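Local atomic coordinates of staphylococcal nuclease domain-containing protein 1 (Drosophila melanogaster, PDB entry 2WAC), a protein that cleaves DNA and RNA as an endonuclease, associates with the RNA-induced silencing complex, and uses its Tudor domain to bind peptides carrying symmetrically dimethylated arginines. Residues V23-K28 and K110-E115; L57-F62 and N66-A71; V150-K153 and N159-T162. One frame throughout, in Å; residues are numbered along the deposited sequence.

Contact 1 of 3, residues V23-K28 and K110-E115; sequences VESGSK and KPYATE
Tyr112 meets Ser25 and Lys28 through one side of its ring, where the N-cap residue and first turn of helix 26-42 pass the loop residues that lead into strand 113-118 in the extended Tudor domain. The helix leads from the staphylococcal nuclease-like part of the fold to the Tudor barrel, and strand 113-118 leads back. Only 140 Å² is buried, all of it between Tyr112 and the pair Ser25 and Lys28. Ser25 brings its CB to the ring edge, close to the ring plane and 3.9 Å from Tyr112 CD1. Lys28 approaches obliquely: its CB lies 3.7 Å from Tyr112 CE1, and its chain then bends at chi2 (-76°) so that CD stays 3.6 Å from the tyrosine OH while the ammonium group leads away. Tyr112 CG stands opposite the carbonyl carbon about CA-CB (chi1 -77°), which extends the ring toward the helix. Farther out, Leu29 and Leu32 of the same helix also touch the ring, and Asp87 OD1 accepts the backbone N-H of Tyr112. The hydroxyl has its polar partner in Glu109 OE1. Toward the lysine it makes a close packing contact, with Tyr112 OH 3.2 Å from Lys28 CB.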
ATOM      1  N   VAL A  23       2.108   9.433  -9.852  1.00 25.70           N
ATOM      2  CA  VAL A  23       3.329   9.773 -10.598  1.00 26.49           C
ATOM      3  C   VAL A  23       3.510  11.291 -10.773  1.00 27.06           C
ATOM      4  O   VAL A  23       4.634  11.796 -10.702  1.00 27.10           O
ATOM      5  CB  VAL A  23       3.419   9.013 -11.960  1.00 26.46           C
ATOM      6  CG1 VAL A  23       4.515   9.588 -12.855  1.00 26.44           C
ATOM      7  CG2 VAL A  23       3.666   7.528 -11.723  1.00 26.53           C
ATOM      8  N   GLU A  24       2.409  12.016 -10.969  1.00 27.82           N
ATOM      9  CA  GLU A  24       2.478  13.470 -11.153  1.00 28.53           C
ATOM     10  C   GLU A  24       2.646  14.261  -9.845  1.00 28.83           C
ATOM     11  O   GLU A  24       2.766  15.489  -9.870  1.00 28.88           O
ATOM     12  CB  GLU A  24       1.284  13.993 -11.970  1.00 28.68           C
ATOM     13  CG  GLU A  24      -0.057  13.998 -11.247  1.00 29.42           C
ATOM     14  CD  GLU A  24      -0.966  15.120 -11.722  1.00 30.37           C
ATOM     15  OE1 GLU A  24      -0.618  16.302 -11.505  1.00 30.70           O
ATOM     16  OE2 GLU A  24      -2.030  14.822 -12.305  1.00 30.86           O
ATOM     17  N   SER A  25       2.655  13.555  -8.716  1.00 29.10           N
ATOM     18  CA  SER A  25       2.925  14.168  -7.415  1.00 29.35           C
ATOM     19  C   SER A  25       4.348  13.866  -6.928  1.00 29.42           C
ATOM     20  O   SER A  25       4.718  14.224  -5.806  1.00 29.42           O
ATOM     21  CB  SER A  25       1.892  13.717  -6.375  1.00 29.38           C
ATOM     22  OG  SER A  25       0.644  14.360  -6.583  1.00 29.50           O
ATOM     23  N   GLY A  26       5.137  13.218  -7.786  1.00 29.43           N
ATOM     24  CA  GLY A  26       6.514  12.831  -7.469  1.00 29.37           C
ATOM     25  C   GLY A  26       7.419  13.987  -7.085  1.00 29.33           C
ATOM     26  O   GLY A  26       8.180  13.893  -6.117  1.00 29.33           O
ATOM     27  N   SER A  27       7.331  15.080  -7.842  1.00 29.18           N
ATOM     28  CA  SER A  27       8.126  16.282  -7.581  1.00 28.99           C
ATOM     29  C   SER A  27       7.697  16.999  -6.299  1.00 28.76           C
ATOM     30  O   SER A  27       8.526  17.607  -5.617  1.00 28.67           O
ATOM     31  CB  SER A  27       8.054  17.244  -8.771  1.00 29.03           C
ATOM     32  OG  SER A  27       6.729  17.697  -8.983  1.00 29.15           O
ATOM     33  N   LYS A  28       6.403  16.927  -5.986  1.00 28.41           N
ATOM     34  CA  LYS A  28       5.856  17.510  -4.761  1.00 28.08           C
ATOM     35  C   LYS A  28       6.450  16.881  -3.498  1.00 27.60           C
ATOM     36  O   LYS A  28       6.843  17.594  -2.571  1.00 27.54           O
ATOM     37  CB  LYS A  28       4.328  17.393  -4.744  1.00 28.22           C
ATOM     38  CG  LYS A  28       3.583  18.557  -5.392  1.00 28.73           C
ATOM     39  CD  LYS A  28       3.580  19.789  -4.489  1.00 29.51           C
ATOM     40  CE  LYS A  28       2.565  20.820  -4.969  1.00 29.79           C
ATOM     41  NZ  LYS A  28       2.533  22.004  -4.066  1.00 30.12           N
ATOM     42  N   LYS A 110      -1.718  16.752   1.831  1.00 28.64           N
ATOM     43  CA  LYS A 110      -2.343  15.451   2.038  1.00 28.29           C
ATOM     44  C   LYS A 110      -1.283  14.359   1.903  1.00 27.83           C
ATOM     45  O   LYS A 110      -0.257  14.578   1.253  1.00 27.73           O
ATOM     46  CB  LYS A 110      -3.464  15.220   1.011  1.00 28.32           C
ATOM     47  CG  LYS A 110      -4.502  16.342   0.888  1.00 28.89           C
ATOM     48  CD  LYS A 110      -4.209  17.269  -0.296  1.00 29.50           C
ATOM     49  CE  LYS A 110      -3.444  18.518   0.129  1.00 29.56           C
ATOM     50  NZ  LYS A 110      -2.434  18.935  -0.889  1.00 29.44           N
ATOM     51  N   PRO A 111      -1.517  13.184   2.521  1.00 27.47           N
ATOM     52  CA  PRO A 111      -0.560  12.082   2.379  1.00 27.16           C
ATOM     53  C   PRO A 111      -0.262  11.743   0.914  1.00 26.87           C
ATOM     54  O   PRO A 111      -1.183  11.684   0.096  1.00 26.76           O
ATOM     55  CB  PRO A 111      -1.276  10.915   3.058  1.00 27.23           C
ATOM     56  CG  PRO A 111      -2.165  11.561   4.063  1.00 27.33           C
ATOM     57  CD  PRO A 111      -2.649  12.814   3.394  1.00 27.48           C
ATOM     58  N   TYR A 112       1.015  11.530   0.594  1.00 26.48           N
ATOM     59  CA  TYR A 112       1.421  11.237  -0.786  1.00 26.33           C
ATOM     60  C   TYR A 112       1.277   9.767  -1.194  1.00 26.01           C
ATOM     61  O   TYR A 112       1.488   9.417  -2.355  1.00 26.19           O
ATOM     62  CB  TYR A 112       2.825  11.786  -1.083  1.00 26.38           C
ATOM     63  CG  TYR A 112       2.815  13.281  -1.306  1.00 26.88           C
ATOM     64  CD1 TYR A 112       2.282  13.823  -2.478  1.00 27.35           C
ATOM     65  CD2 TYR A 112       3.310  14.155  -0.341  1.00 27.19           C
ATOM     66  CE1 TYR A 112       2.252  15.195  -2.685  1.00 27.87           C
ATOM     67  CE2 TYR A 112       3.287  15.533  -0.541  1.00 27.58           C
ATOM     68  CZ  TYR A 112       2.757  16.044  -1.715  1.00 27.92           C
ATOM     69  OH  TYR A 112       2.728  17.403  -1.920  1.00 28.49           O
ATOM     70  N   ALA A 113       0.895   8.922  -0.239  1.00 25.54           N
ATOM     71  CA  ALA A 113       0.554   7.529  -0.520  1.00 25.13           C
ATOM     72  C   ALA A 113      -0.871   7.213  -0.064  1.00 24.88           C
ATOM     73  O   ALA A 113      -1.329   7.712   0.967  1.00 24.79           O
ATOM     74  CB  ALA A 113       1.553   6.586   0.141  1.00 25.03           C
ATOM     75  N   THR A 114      -1.562   6.383  -0.843  1.00 24.57           N
ATOM     76  CA  THR A 114      -2.945   5.999  -0.562  1.00 24.28           C
ATOM     77  C   THR A 114      -3.068   4.479  -0.565  1.00 24.05           C
ATOM     78  O   THR A 114      -2.554   3.815  -1.467  1.00 23.87           O
ATOM     79  CB  THR A 114      -3.919   6.605  -1.605  1.00 24.32           C
ATOM     80  OG1 THR A 114      -3.697   8.017  -1.702  1.00 24.28           O
ATOM     81  CG2 THR A 114      -5.379   6.349  -1.220  1.00 24.24           C
ATOM     82  N   GLU A 115      -3.747   3.937   0.445  1.00 23.81           N
ATOM     83  CA  GLU A 115      -3.967   2.494   0.542  1.00 23.44           C
ATOM     84  C   GLU A 115      -5.176   2.030  -0.273  1.00 23.26           C
ATOM     85  O   GLU A 115      -6.219   2.685  -0.286  1.00 23.09           O
ATOM     86  CB  GLU A 115      -4.121   2.062   2.003  1.00 23.47           C
ATOM     87  CG  GLU A 115      -4.013   0.554   2.211  1.00 23.28           C
ATOM     88  CD  GLU A 115      -4.063   0.138   3.672  1.00 23.31           C
ATOM     89  OE1 GLU A 115      -4.335   0.992   4.547  1.00 23.11           O
ATOM     90  OE2 GLU A 115      -3.832  -1.059   3.942  1.00 22.83           O
TER

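Contact 2 of 3, residues L57-F62 and N66-A71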
ATOM      1  N   LEU A  57      -0.152  13.862  14.036  1.00 24.10           N
ATOM      2  CA  LEU A  57       0.726  13.903  12.868  1.00 24.30           C
ATOM      3  C   LEU A  57       2.085  14.439  13.309  1.00 24.39           C
ATOM      4  O   LEU A  57       2.178  15.542  13.852  1.00 24.49           O
ATOM      5  CB  LEU A  57       0.128  14.768  11.753  1.00 24.34           C
ATOM      6  CG  LEU A  57       0.848  14.811  10.398  1.00 24.66           C
ATOM      7  CD1 LEU A  57       0.876  13.445   9.713  1.00 25.07           C
ATOM      8  CD2 LEU A  57       0.205  15.846   9.488  1.00 25.09           C
ATOM      9  N   VAL A  58       3.130  13.649  13.080  1.00 24.31           N
ATOM     10  CA  VAL A  58       4.459  13.943  13.618  1.00 24.27           C
ATOM     11  C   VAL A  58       5.569  13.862  12.572  1.00 24.26           C
ATOM     12  O   VAL A  58       5.343  13.469  11.424  1.00 24.10           O
ATOM     13  CB  VAL A  58       4.827  12.980  14.790  1.00 24.25           C
ATOM     14  CG1 VAL A  58       3.878  13.159  15.966  1.00 24.32           C
ATOM     15  CG2 VAL A  58       4.848  11.523  14.327  1.00 24.26           C
ATOM     16  N   ALA A  59       6.768  14.257  12.989  1.00 24.19           N
ATOM     17  CA  ALA A  59       7.986  13.904  12.281  1.00 24.13           C
ATOM     18  C   ALA A  59       8.601  12.722  13.019  1.00 23.98           C
ATOM     19  O   ALA A  59       8.763  12.759  14.244  1.00 24.15           O
ATOM     20  CB  ALA A  59       8.942  15.073  12.244  1.00 24.12           C
ATOM     21  N   ALA A  60       8.919  11.669  12.276  1.00 23.79           N
ATOM     22  CA  ALA A  60       9.491  10.457  12.851  1.00 23.46           C
ATOM     23  C   ALA A  60      10.818  10.123  12.189  1.00 23.38           C
ATOM     24  O   ALA A  60      10.922  10.116  10.958  1.00 23.07           O
ATOM     25  CB  ALA A  60       8.521   9.293  12.708  1.00 23.39           C
ATOM     26  N   GLN A  61      11.826   9.849  13.014  1.00 23.34           N
ATOM     27  CA  GLN A  61      13.144   9.454  12.529  1.00 23.42           C
ATOM     28  C   GLN A  61      13.178   7.941  12.301  1.00 23.41           C
ATOM     29  O   GLN A  61      13.309   7.158  13.248  1.00 23.29           O
ATOM     30  CB  GLN A  61      14.238   9.892  13.508  1.00 23.47           C
ATOM     31  CG  GLN A  61      15.638   9.975  12.898  1.00 23.79           C
ATOM     32  CD  GLN A  61      16.727  10.213  13.935  1.00 24.55           C
ATOM     33  OE1 GLN A  61      16.540   9.950  15.123  1.00 24.82           O
ATOM     34  NE2 GLN A  61      17.874  10.708  13.484  1.00 24.62           N
ATOM     35  N   PHE A  62      13.038   7.556  11.034  1.00 23.48           N
ATOM     36  CA  PHE A  62      13.022   6.160  10.584  1.00 23.62           C
ATOM     37  C   PHE A  62      14.258   5.421  11.098  1.00 23.84           C
ATOM     38  O   PHE A  62      15.377   5.920  10.974  1.00 23.74           O
ATOM     39  CB  PHE A  62      12.949   6.143   9.046  1.00 23.65           C
ATOM     40  CG  PHE A  62      12.657   4.790   8.431  1.00 23.51           C
ATOM     41  CD1 PHE A  62      11.961   3.803   9.123  1.00 23.35           C
ATOM     42  CD2 PHE A  62      13.047   4.532   7.116  1.00 23.81           C
ATOM     43  CE1 PHE A  62      11.691   2.568   8.533  1.00 23.46           C
ATOM     44  CE2 PHE A  62      12.773   3.306   6.511  1.00 23.76           C
ATOM     45  CZ  PHE A  62      12.093   2.319   7.223  1.00 23.77           C
ATOM     46  N   ASN A  66      17.900   6.783   9.695  1.00 24.82           N
ATOM     47  CA  ASN A  66      17.977   7.946  10.593  1.00 24.76           C
ATOM     48  C   ASN A  66      17.545   9.273   9.957  1.00 24.62           C
ATOM     49  O   ASN A  66      17.961  10.344  10.399  1.00 24.60           O
ATOM     50  CB  ASN A  66      19.361   8.070  11.259  1.00 24.85           C
ATOM     51  CG  ASN A  66      19.592   7.015  12.329  1.00 25.09           C
ATOM     52  OD1 ASN A  66      18.658   6.361  12.798  1.00 25.54           O
ATOM     53  ND2 ASN A  66      20.847   6.841  12.729  1.00 25.49           N
ATOM     54  N   GLN A  67      16.703   9.195   8.930  1.00 24.54           N
ATOM     55  CA  GLN A  67      16.146  10.395   8.314  1.00 24.47           C
ATOM     56  C   GLN A  67      14.726  10.647   8.819  1.00 24.19           C
ATOM     57  O   GLN A  67      14.048   9.722   9.278  1.00 24.15           O
ATOM     58  CB  GLN A  67      16.193  10.313   6.781  1.00 24.58           C
ATOM     59  CG  GLN A  67      17.590  10.063   6.183  1.00 25.34           C
ATOM     60  CD  GLN A  67      18.649  11.053   6.655  1.00 26.71           C
ATOM     61  OE1 GLN A  67      18.409  12.260   6.727  1.00 27.54           O
ATOM     62  NE2 GLN A  67      19.835  10.540   6.970  1.00 27.17           N
ATOM     63  N   TRP A  68      14.293  11.904   8.748  1.00 23.94           N
ATOM     64  CA  TRP A  68      12.990  12.318   9.265  1.00 23.63           C
ATOM     65  C   TRP A  68      11.904  12.264   8.183  1.00 23.62           C
ATOM     66  O   TRP A  68      12.099  12.762   7.071  1.00 23.38           O
ATOM     67  CB  TRP A  68      13.085  13.723   9.872  1.00 23.66           C
ATOM     68  CG  TRP A  68      13.968  13.811  11.101  1.00 23.49           C
ATOM     69  CD1 TRP A  68      15.302  14.116  11.135  1.00 23.55           C
ATOM     70  CD2 TRP A  68      13.571  13.600  12.464  1.00 23.36           C
ATOM     71  NE1 TRP A  68      15.758  14.105  12.434  1.00 23.38           N
ATOM     72  CE2 TRP A  68      14.717  13.794  13.269  1.00 23.45           C
ATOM     73  CE3 TRP A  68      12.357  13.268  13.082  1.00 23.64           C
ATOM     74  CZ2 TRP A  68      14.687  13.661  14.664  1.00 23.35           C
ATOM     75  CZ3 TRP A  68      12.327  13.138  14.471  1.00 23.48           C
ATOM     76  CH2 TRP A  68      13.488  13.336  15.244  1.00 23.33           C
ATOM     77  N   TYR A  69      10.771  11.647   8.522  1.00 23.56           N
ATOM     78  CA  TYR A  69       9.632  11.488   7.612  1.00 23.55           C
ATOM     79  C   TYR A  69       8.332  11.969   8.274  1.00 23.40           C
ATOM     80  O   TYR A  69       8.245  12.036   9.500  1.00 23.38           O
ATOM     81  CB  TYR A  69       9.465  10.014   7.209  1.00 23.73           C
ATOM     82  CG  TYR A  69      10.619   9.403   6.434  1.00 24.01           C
ATOM     83  CD1 TYR A  69      11.815   9.066   7.068  1.00 24.36           C
ATOM     84  CD2 TYR A  69      10.498   9.127   5.073  1.00 24.73           C
ATOM     85  CE1 TYR A  69      12.872   8.502   6.363  1.00 24.68           C
ATOM     86  CE2 TYR A  69      11.549   8.554   4.358  1.00 24.89           C
ATOM     87  CZ  TYR A  69      12.732   8.246   5.011  1.00 24.94           C
ATOM     88  OH  TYR A  69      13.773   7.679   4.311  1.00 25.38           O
ATOM     89  N   ARG A  70       7.327  12.300   7.463  1.00 23.23           N
ATOM     90  CA  ARG A  70       5.990  12.593   7.984  1.00 23.09           C
ATOM     91  C   ARG A  70       5.338  11.286   8.429  1.00 23.05           C
ATOM     92  O   ARG A  70       5.418  10.277   7.722  1.00 22.91           O
ATOM     93  CB  ARG A  70       5.114  13.280   6.932  1.00 23.03           C
ATOM     94  CG  ARG A  70       5.639  14.612   6.424  1.00 22.81           C
ATOM     95  CD  ARG A  70       4.518  15.467   5.845  1.00 22.70           C
ATOM     96  NE  ARG A  70       3.858  14.853   4.692  1.00 22.73           N
ATOM     97  CZ  ARG A  70       2.751  15.318   4.118  1.00 22.74           C
ATOM     98  NH1 ARG A  70       2.158  16.412   4.585  1.00 22.27           N
ATOM     99  NH2 ARG A  70       2.231  14.687   3.073  1.00 22.70           N
ATOM    100  N   ALA A  71       4.706  11.300   9.599  1.00 23.02           N
ATOM    101  CA  ALA A  71       4.138  10.078  10.162  1.00 23.10           C
ATOM    102  C   ALA A  71       2.876  10.331  10.976  1.00 23.16           C
ATOM    103  O   ALA A  71       2.730  11.378  11.602  1.00 23.08           O
ATOM    104  CB  ALA A  71       5.182   9.346  11.007  1.00 22.96           C
TER
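Ala60 CB and Ala71 CB touch at 3.7 Å on one face of the two-stranded ladder, with Val58 CG2 4.0 Å from the same Ala71 CB. These small side chains mark the tight, buried end, where backbone bonds run both ways between Val58 and Ala71 and between Ala60 and Tyr69. The bond from Val58 N to Ala71 O, 2.7 Å long, is almost straight at 178°. On the other face Gln61 CB sits 3.7 Å from the centroid of the Trp68 six-membered ring, practically on the ring normal, in a CH-pi contact, and the extended chain carries the amide on nearly parallel to the indole, with the planes 8° apart. The two strands form a beta hairpin of the SH3-like Tudor barrel, and Phe40 of helix 26-42 packs on Trp68. Toward the turn, where Asn66 is exposed and Phe62 and Gln67 partly so, the bonds are less straight. Phe62 N to Gln67 O and Asn66 N to Phe62 O, both 3.0 Å, close this end, the latter bent to 132°. Gln61 NE2 gives a 3.1 Å bond to Asn66 O, but from above the carbonyl plane, and Asn66 OD1 is hydrogen-bonded to Arg98 NH2. Here Phe62, its CG trans to the backbone N, turns a ring edge to the face of Tyr69 in an offset edge-to-face pair, centroids 5.7 Å apart. Both lie in the region involved in dimethylarginine binding, and Tyr85 meets Phe62 from a further strand, consistent with walls of an aromatic cage. Asp65 OD2 hydrogen-bonds to the Tyr69 hydroxyl.

Contact 3 of 3, residues V150-K153 and N159-T162; sequences VELK and NLAT
Leu160 O faces two consecutive N-H groups, those of Glu151 and Leu152, which makes a classic beta bulge in the hairpin of strands 145-152 and 159-164. The two bonds are unequal: Glu151 N lies 2.7 Å from Leu160 O, whereas Leu152 N is 3.4 Å away and its bond is weak. The register slips by one residue between the Val150-Ala161 and Leu152-Leu160 pairs, and the backbone of Glu151, with psi at -35°, leaves the extended range to make room for the extra residue. The five-stranded sheet has the order 1-2-3-5-4 with its ends paired, the topology of the OB-fold barrel of staphylococcal nuclease-like domains, and this hairpin supplies strands four and five. The return bond of the bulge runs from Leu160 N to Leu152 O, 2.9 Å, with the donor in the carbonyl plane, while Leu152 CB and Leu160 CB pack 4.1 Å apart. Asn159 lays its CB 3.4 Å from Leu152 O, and its OD1 takes the backbone N-H of Val154, tying the side chain to the loop that follows Lys153. At the bulge the CB of Glu151 is directed toward strand 159-164. Bent at chi2 (-69°), its chain crosses Thr162 at about a right angle, with Glu151 CG 3.7 Å from Thr162 CG2. Asn149 ND2 is a second donor to the same oxygen that Thr162 uses, Glu151 OE2, and Leu195 of helix 193-208 touches both Glu151 and Thr162. The Thr162 hydroxyl donates to the anti lone pair of Glu151 OE2, 2.8 Å from OG1.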
ATOM      1  N   VAL A 150      -9.889   2.571  -9.704  1.00 23.61           N
ATOM      2  CA  VAL A 150     -10.721   2.321  -8.531  1.00 23.65           C
ATOM      3  C   VAL A 150     -12.016   1.651  -8.988  1.00 23.67           C
ATOM      4  O   VAL A 150     -12.762   2.212  -9.793  1.00 23.62           O
ATOM      5  CB  VAL A 150     -11.015   3.622  -7.732  1.00 23.67           C
ATOM      6  CG1 VAL A 150     -11.975   3.350  -6.575  1.00 23.69           C
ATOM      7  CG2 VAL A 150      -9.719   4.235  -7.210  1.00 23.58           C
ATOM      8  N   GLU A 151     -12.265   0.447  -8.479  1.00 23.78           N
ATOM      9  CA  GLU A 151     -13.422  -0.352  -8.896  1.00 23.73           C
ATOM     10  C   GLU A 151     -14.635  -0.145  -7.994  1.00 23.73           C
ATOM     11  O   GLU A 151     -15.776  -0.177  -8.459  1.00 23.59           O
ATOM     12  CB  GLU A 151     -13.064  -1.842  -8.943  1.00 23.83           C
ATOM     13  CG  GLU A 151     -11.870  -2.193  -9.837  1.00 24.00           C
ATOM     14  CD  GLU A 151     -12.144  -2.012 -11.325  1.00 24.49           C
ATOM     15  OE1 GLU A 151     -13.324  -1.942 -11.730  1.00 24.87           O
ATOM     16  OE2 GLU A 151     -11.166  -1.944 -12.098  1.00 24.75           O
ATOM     17  N   LEU A 152     -14.378   0.053  -6.703  1.00 23.69           N
ATOM     18  CA  LEU A 152     -15.435   0.279  -5.725  1.00 23.80           C
ATOM     19  C   LEU A 152     -14.924   1.101  -4.555  1.00 23.87           C
ATOM     20  O   LEU A 152     -13.893   0.781  -3.964  1.00 23.76           O
ATOM     21  CB  LEU A 152     -16.003  -1.051  -5.206  1.00 23.70           C
ATOM     22  CG  LEU A 152     -17.284  -0.985  -4.361  1.00 23.57           C
ATOM     23  CD1 LEU A 152     -18.505  -0.698  -5.229  1.00 23.70           C
ATOM     24  CD2 LEU A 152     -17.483  -2.273  -3.585  1.00 23.36           C
ATOM     25  N   LYS A 153     -15.657   2.164  -4.233  1.00 24.15           N
ATOM     26  CA  LYS A 153     -15.415   2.930  -3.014  1.00 24.39           C
ATOM     27  C   LYS A 153     -15.989   2.171  -1.822  1.00 24.41           C
ATOM     28  O   LYS A 153     -17.115   1.673  -1.878  1.00 24.48           O
ATOM     29  CB  LYS A 153     -16.060   4.314  -3.101  1.00 24.42           C
ATOM     30  CG  LYS A 153     -15.504   5.214  -4.193  1.00 24.79           C
ATOM     31  CD  LYS A 153     -16.363   6.461  -4.347  1.00 26.42           C
ATOM     32  CE  LYS A 153     -15.894   7.333  -5.504  1.00 27.01           C
ATOM     33  NZ  LYS A 153     -14.591   7.997  -5.211  1.00 27.68           N
ATOM     34  N   ASN A 159     -10.292   1.521  -0.663  1.00 23.92           N
ATOM     35  CA  ASN A 159     -11.116   1.256  -1.845  1.00 23.61           C
ATOM     36  C   ASN A 159     -10.555   0.108  -2.684  1.00 23.39           C
ATOM     37  O   ASN A 159      -9.345  -0.127  -2.691  1.00 23.43           O
ATOM     38  CB  ASN A 159     -11.251   2.521  -2.704  1.00 23.55           C
ATOM     39  CG  ASN A 159     -11.968   3.656  -1.981  1.00 23.40           C
ATOM     40  OD1 ASN A 159     -12.728   3.432  -1.038  1.00 22.58           O
ATOM     41  ND2 ASN A 159     -11.734   4.883  -2.433  1.00 23.34           N
ATOM     42  N   LEU A 160     -11.439  -0.608  -3.377  1.00 23.14           N
ATOM     43  CA  LEU A 160     -11.037  -1.689  -4.283  1.00 22.97           C
ATOM     44  C   LEU A 160     -10.444  -1.119  -5.570  1.00 22.86           C
ATOM     45  O   LEU A 160     -11.044  -0.246  -6.199  1.00 22.91           O
ATOM     46  CB  LEU A 160     -12.232  -2.598  -4.613  1.00 23.02           C
ATOM     47  CG  LEU A 160     -12.561  -3.812  -3.734  1.00 23.07           C
ATOM     48  CD1 LEU A 160     -12.773  -3.451  -2.266  1.00 23.02           C
ATOM     49  CD2 LEU A 160     -13.785  -4.541  -4.284  1.00 22.91           C
ATOM     50  N   ALA A 161      -9.268  -1.614  -5.952  1.00 22.69           N
ATOM     51  CA  ALA A 161      -8.583  -1.132  -7.148  1.00 22.55           C
ATOM     52  C   ALA A 161      -7.933  -2.255  -7.950  1.00 22.53           C
ATOM     53  O   ALA A 161      -7.398  -3.207  -7.378  1.00 22.38           O
ATOM     54  CB  ALA A 161      -7.540  -0.078  -6.774  1.00 22.46           C
ATOM     55  N   THR A 162      -7.988  -2.141  -9.274  1.00 22.53           N
ATOM     56  CA  THR A 162      -7.190  -3.006 -10.140  1.00 22.71           C
ATOM     57  C   THR A 162      -5.888  -2.304 -10.511  1.00 22.90           C
ATOM     58  O   THR A 162      -5.807  -1.073 -10.498  1.00 22.98           O
ATOM     59  CB  THR A 162      -7.936  -3.423 -11.434  1.00 22.67           C
ATOM     60  OG1 THR A 162      -8.426  -2.260 -12.113  1.00 22.49           O
ATOM     61  CG2 THR A 162      -9.095  -4.366 -11.113  1.00 22.51           C
TER

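Contact 2 is nested along the chain inside the loop closed by contact 1, and contact 3 follows both. Contact 1 is the junction: its centre is about 17 Å from that of contact 2 and about 18 Å from that of contact 3, whereas the centres of contacts 2 and 3 lie about 29 Å apart. Arg70 of contact 2 reaches contact 1 through NH2, 3.1 Å from Lys110 O, a probable hydrogen bond. Contacts 1 and 3 do not touch, but share a sheet: its strands 5-12 and 17-22 precede the Tudor strands, and 113-118, 145-152 and 159-164 follow them. By this chain order the Tudor barrel, with its dimethylarginine-binding region, is inserted within the nuclease-like fold.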